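Local coordinates for foldase protein PrsA (Streptococcus pneumoniae, PDB 5TVL) that catalyses cis-trans isomerisation of peptidyl-prolyl bonds and helps secreted proteins to fold once they have crossed the membrane, at the interface of chains A and B and the interface of chains A and C. Sequence-based numbering; all coordinates share one arbitrary frame. Chains: chain A/B/C, Foldase protein PrsA.

Contact 1: the interface of chains A and B. Residues chain A 192-196; chain B 66-67, 70.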
loop_
_atom_site.group_PDB
_atom_site.type_symbol
_atom_site.label_atom_id
_atom_site.label_comp_id
_atom_site.label_asym_id
_atom_site.label_seq_id
_atom_site.Cartn_x
_atom_site.Cartn_y
_atom_site.Cartn_z
ATOM N N VAL A 192 22.360 -14.186 15.901
ATOM C CA VAL A 192 22.568 -13.930 14.474
ATOM C C VAL A 192 21.577 -14.758 13.653
ATOM O O VAL A 192 21.491 -15.978 13.821
ATOM C CB VAL A 192 24.016 -14.271 14.044
ATOM C CG1 VAL A 192 24.201 -14.085 12.538
ATOM C CG2 VAL A 192 25.022 -13.419 14.812
ATOM N N SER A 193 20.837 -14.088 12.770
ATOM C CA SER A 193 19.895 -14.759 11.873
ATOM C C SER A 193 20.636 -15.470 10.743
ATOM O O SER A 193 21.809 -15.185 10.478
ATOM C CB SER A 193 18.898 -13.750 11.276
ATOM O OG SER A 193 19.503 -12.918 10.292
ATOM N N ASP A 194 19.934 -16.389 10.083
ATOM C CA ASP A 194 20.372 -16.946 8.799
ATOM C C ASP A 194 20.058 -15.928 7.694
ATOM O O ASP A 194 19.591 -14.821 7.989
ATOM C CB ASP A 194 19.681 -18.288 8.540
ATOM C CG ASP A 194 20.058 -19.344 9.566
ATOM O OD1 ASP A 194 21.268 -19.626 9.712
ATOM O OD2 ASP A 194 19.146 -19.893 10.223
ATOM N N VAL A 195 20.312 -16.285 6.433
ATOM C CA VAL A 195 20.068 -15.362 5.312
ATOM C C VAL A 195 18.563 -15.114 5.144
ATOM O O VAL A 195 17.776 -16.060 5.038
ATOM C CB VAL A 195 20.682 -15.852 3.971
ATOM C CG1 VAL A 195 20.376 -14.863 2.844
ATOM C CG2 VAL A 195 22.190 -16.048 4.105
ATOM N N ILE A 196 18.190 -13.833 5.155
ATOM C CA ILE A 196 16.834 -13.374 4.865
ATOM C C ILE A 196 16.864 -12.880 3.428
ATOM O O ILE A 196 17.859 -12.293 3.004
ATOM C CB ILE A 196 16.415 -12.223 5.807
ATOM C CG1 ILE A 196 16.471 -12.678 7.272
ATOM C CG2 ILE A 196 15.017 -11.709 5.468
ATOM C CD1 ILE A 196 16.827 -11.573 8.239
ATOM N N GLU B 66 16.001 -20.275 6.579
ATOM C CA GLU B 66 16.290 -21.066 7.780
ATOM C C GLU B 66 15.904 -20.343 9.082
ATOM O O GLU B 66 16.124 -20.876 10.170
ATOM C CB GLU B 66 17.775 -21.455 7.804
ATOM C CG GLU B 66 18.250 -22.282 6.613
ATOM C CD GLU B 66 17.573 -23.640 6.516
ATOM O OE1 GLU B 66 16.484 -23.727 5.908
ATOM O OE2 GLU B 66 18.135 -24.627 7.034
ATOM N N ASN B 67 15.330 -19.140 8.969
ATOM C CA ASN B 67 14.710 -18.447 10.105
ATOM C C ASN B 67 13.229 -18.799 10.265
ATOM O O ASN B 67 12.604 -18.367 11.232
ATOM C CB ASN B 67 14.824 -16.925 9.944
ATOM C CG ASN B 67 16.263 -16.439 9.870
ATOM O OD1 ASN B 67 17.105 -16.834 10.678
ATOM N ND2 ASN B 67 16.551 -15.566 8.906
ATOM N N ARG B 70 12.037 -20.622 13.447
ATOM C CA ARG B 70 12.276 -19.686 14.547
ATOM C C ARG B 70 11.241 -18.556 14.586
ATOM O O ARG B 70 10.723 -18.230 15.656
ATOM C CB ARG B 70 13.693 -19.119 14.437
ATOM C CG ARG B 70 14.099 -18.137 15.528
ATOM C CD ARG B 70 15.609 -18.127 15.722
ATOM N NE ARG B 70 16.339 -18.103 14.449
ATOM C CZ ARG B 70 17.634 -18.400 14.296
ATOM N NH1 ARG B 70 18.401 -18.742 15.336
ATOM N NH2 ARG B 70 18.176 -18.347 13.081
#
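The side-chain amide of B:Asn67 pairs with the backbone of A:Asp194 in a loop of the PpiC-type isomerase region, just before strand 196-198. The amide of A:Asp194, atom N, gives a hydrogen bond of 2.9 Å to the carboxamide oxygen OD1 of B:Asn67. It is fairly straight, 156° at the hydrogen, and reaches a lone pair of OD1 in the carbonyl plane. In return ND2 of B:Asn67 makes a weak bond of 3.3 Å to the carbonyl O of A:Asp194. The amide thus reads both polar backbone groups of one residue, and its CG, beside its own backbone N (chi1 -60°), directs it towards the loop.

Both partners are steadied from their own chains. The guanidinium NH2 of B:Arg70, in the first turn of helix 68-75, donates to B:Asn67 OD1 at 3.0 Å, giving this oxygen two donors and limiting rotation of the amide. The hydroxyl OG of A:Ser193 likewise bonds A:Asp194 O at 3.0 Å.

The charged link is longer: B:Arg70 NH2 forms a salt bridge of 3.4 Å with the carboxylate OD2 of A:Asp194. One nitrogen therefore serves amide and carboxylate together, and its charge would probably ease the approach of the A:Asp194 carboxylate to that of B:Glu66, whose OE2 lies 5.8 Å from OD2 of A:Asp194.

Apolar contact is modest. CB of B:Glu66 packs on A:Asp194 CG at 3.6 Å, while A:Ser193 CB lies 4.0 Å from B:Asn67 CG.

The patch joins the isomerase region of one chain to the loop leading into helix 68-75, and that helix's first turn, in its two-fold mate. It may fix how these regions sit in the crystal pair.

Contact 2: the interface of chains A and C. Residues chain A 4-5, 12, 17; chain C 31, 34-35.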
loop_
_atom_site.group_PDB
_atom_site.type_symbol
_atom_site.label_atom_id
_atom_site.label_comp_id
_atom_site.label_asym_id
_atom_site.label_seq_id
_atom_site.Cartn_x
_atom_site.Cartn_y
_atom_site.Cartn_z
ATOM N N LEU A 4 -13.738 30.804 -30.177
ATOM C CA LEU A 4 -12.499 30.039 -29.999
ATOM C C LEU A 4 -11.797 29.747 -31.329
ATOM O O LEU A 4 -10.567 29.809 -31.407
ATOM C CB LEU A 4 -12.792 28.716 -29.280
ATOM C CG LEU A 4 -13.630 28.752 -27.997
ATOM C CD1 LEU A 4 -13.689 27.358 -27.383
ATOM C CD2 LEU A 4 -13.077 29.759 -26.999
ATOM N N ILE A 5 -12.576 29.392 -32.355
ATOM C CA ILE A 5 -12.050 29.119 -33.698
ATOM C C ILE A 5 -12.843 29.922 -34.730
ATOM O O ILE A 5 -14.071 30.004 -34.649
ATOM C CB ILE A 5 -12.139 27.612 -34.051
ATOM C CG1 ILE A 5 -11.350 26.754 -33.047
ATOM C CG2 ILE A 5 -11.660 27.347 -35.478
ATOM C CD1 ILE A 5 -9.844 26.937 -33.079
ATOM N N ILE A 12 -16.486 28.680 -34.244
ATOM C CA ILE A 12 -16.809 27.834 -33.091
ATOM C C ILE A 12 -16.776 28.745 -31.870
ATOM O O ILE A 12 -15.738 29.346 -31.569
ATOM C CB ILE A 12 -15.800 26.673 -32.899
ATOM C CG1 ILE A 12 -15.740 25.794 -34.158
ATOM C CG2 ILE A 12 -16.174 25.820 -31.685
ATOM C CD1 ILE A 12 -14.643 24.747 -34.147
ATOM N N PHE A 17 -18.355 24.813 -27.950
ATOM C CA PHE A 17 -17.282 23.944 -27.454
ATOM C C PHE A 17 -17.630 23.322 -26.102
ATOM O O PHE A 17 -17.413 22.125 -25.901
ATOM C CB PHE A 17 -15.950 24.694 -27.349
ATOM C CG PHE A 17 -14.902 23.945 -26.580
ATOM C CD1 PHE A 17 -14.389 22.755 -27.075
ATOM C CD2 PHE A 17 -14.446 24.410 -25.348
ATOM C CE1 PHE A 17 -13.428 22.045 -26.368
ATOM C CE2 PHE A 17 -13.479 23.706 -24.638
ATOM C CZ PHE A 17 -12.970 22.523 -25.146
ATOM N N LEU C 31 -11.976 20.068 -29.431
ATOM C CA LEU C 31 -12.053 21.285 -30.248
ATOM C C LEU C 31 -11.403 21.095 -31.619
ATOM O O LEU C 31 -11.917 21.594 -32.620
ATOM C CB LEU C 31 -11.411 22.476 -29.528
ATOM C CG LEU C 31 -11.560 23.836 -30.221
ATOM C CD1 LEU C 31 -13.019 24.259 -30.244
ATOM C CD2 LEU C 31 -10.703 24.886 -29.541
ATOM N N MET C 34 -13.905 19.106 -33.527
ATOM C CA MET C 34 -15.000 20.009 -33.923
ATOM C C MET C 34 -14.640 20.853 -35.149
ATOM O O MET C 34 -15.488 21.102 -36.014
ATOM C CB MET C 34 -15.383 20.955 -32.777
ATOM C CG MET C 34 -16.240 20.328 -31.698
ATOM S SD MET C 34 -16.589 21.521 -30.398
ATOM C CE MET C 34 -17.917 22.459 -31.155
ATOM N N THR C 35 -13.385 21.297 -35.191
ATOM C CA THR C 35 -12.872 22.124 -36.276
ATOM C C THR C 35 -12.719 21.317 -37.572
ATOM O O THR C 35 -13.130 21.772 -38.641
ATOM C CB THR C 35 -11.532 22.776 -35.872
ATOM O OG1 THR C 35 -11.707 23.481 -34.630
ATOM C CG2 THR C 35 -11.049 23.749 -36.950
#
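Strands 5-7 and 10-13 and helix 14-21 of chain A meet one face of helix 25-44 of chain C, where C:Leu31 and, about one turn further on, the neighbours C:Met34 and C:Thr35 point towards A:Ile5, A:Ile12 and A:Phe17. The contact described here is mainly hydrocarbon packing.

C:Leu31 is inserted between the strands and the aromatic ring. Its CG is anti to the backbone N (chi1 -174°), which carries the two methyl branches away from the helix to different neighbours. CD1 lies 3.8 Å from CD1 of A:Phe17, and the leucine CB also approaches CE1. The leucine thus comes from one face of the ring but displaced towards its CD1-CE1 rim, with the two side chains at about a right angle. The same leucine CD1 meets CG2 of A:Ile12 at 3.8 Å, where the side chains run past each other in opposite directions. The other branch, CD2, faces CG1 of A:Ile5 at 4.0 Å, those two side chains meeting tip to tip.

A:Ile12 divides its branches too. Its CG2 takes the methyl CE of C:Met34 at 3.8 Å, brought there by a bend of the thioether chain (chi3 80°), while its CD1 rests 3.8 Å from CA of C:Thr35. The sulfur SD of C:Met34 lies 3.9 Å from CA of A:Phe17, extending the packing to the backbone of helix 14-21.

C:Thr35 presents its methyl CG2 to CG2 of A:Ile5 at 3.9 Å. Its hydroxyl OG1 turns back along the helix and donates to the carbonyl O of C:Leu31 at 2.8 Å, a bond that fixes the rotation of the threonine and gives its polar atom a partner beside the isoleucines.

In the fold, the site places the amino-terminal strands and first helix of one chain against the long second helix of its two-fold related copy.

Contact 1 and contact 2 lie about 67 Å apart, measured between the centres of their C-alpha atoms, and have no residue or secondary-structure element in common. Chain A enters contact 1 through its isomerase region and contact 2 through its amino-terminal segment, so one molecule touches two different copies at distant places. Because each interface is two-fold symmetric, every contact recurs with the chains exchanged. Contact 1 relies on polar and charged groups, contact 2 on apolar packing. Together they could join chains into the deposited four-chain assembly, although the structure alone does not show that this assembly forms in the cell.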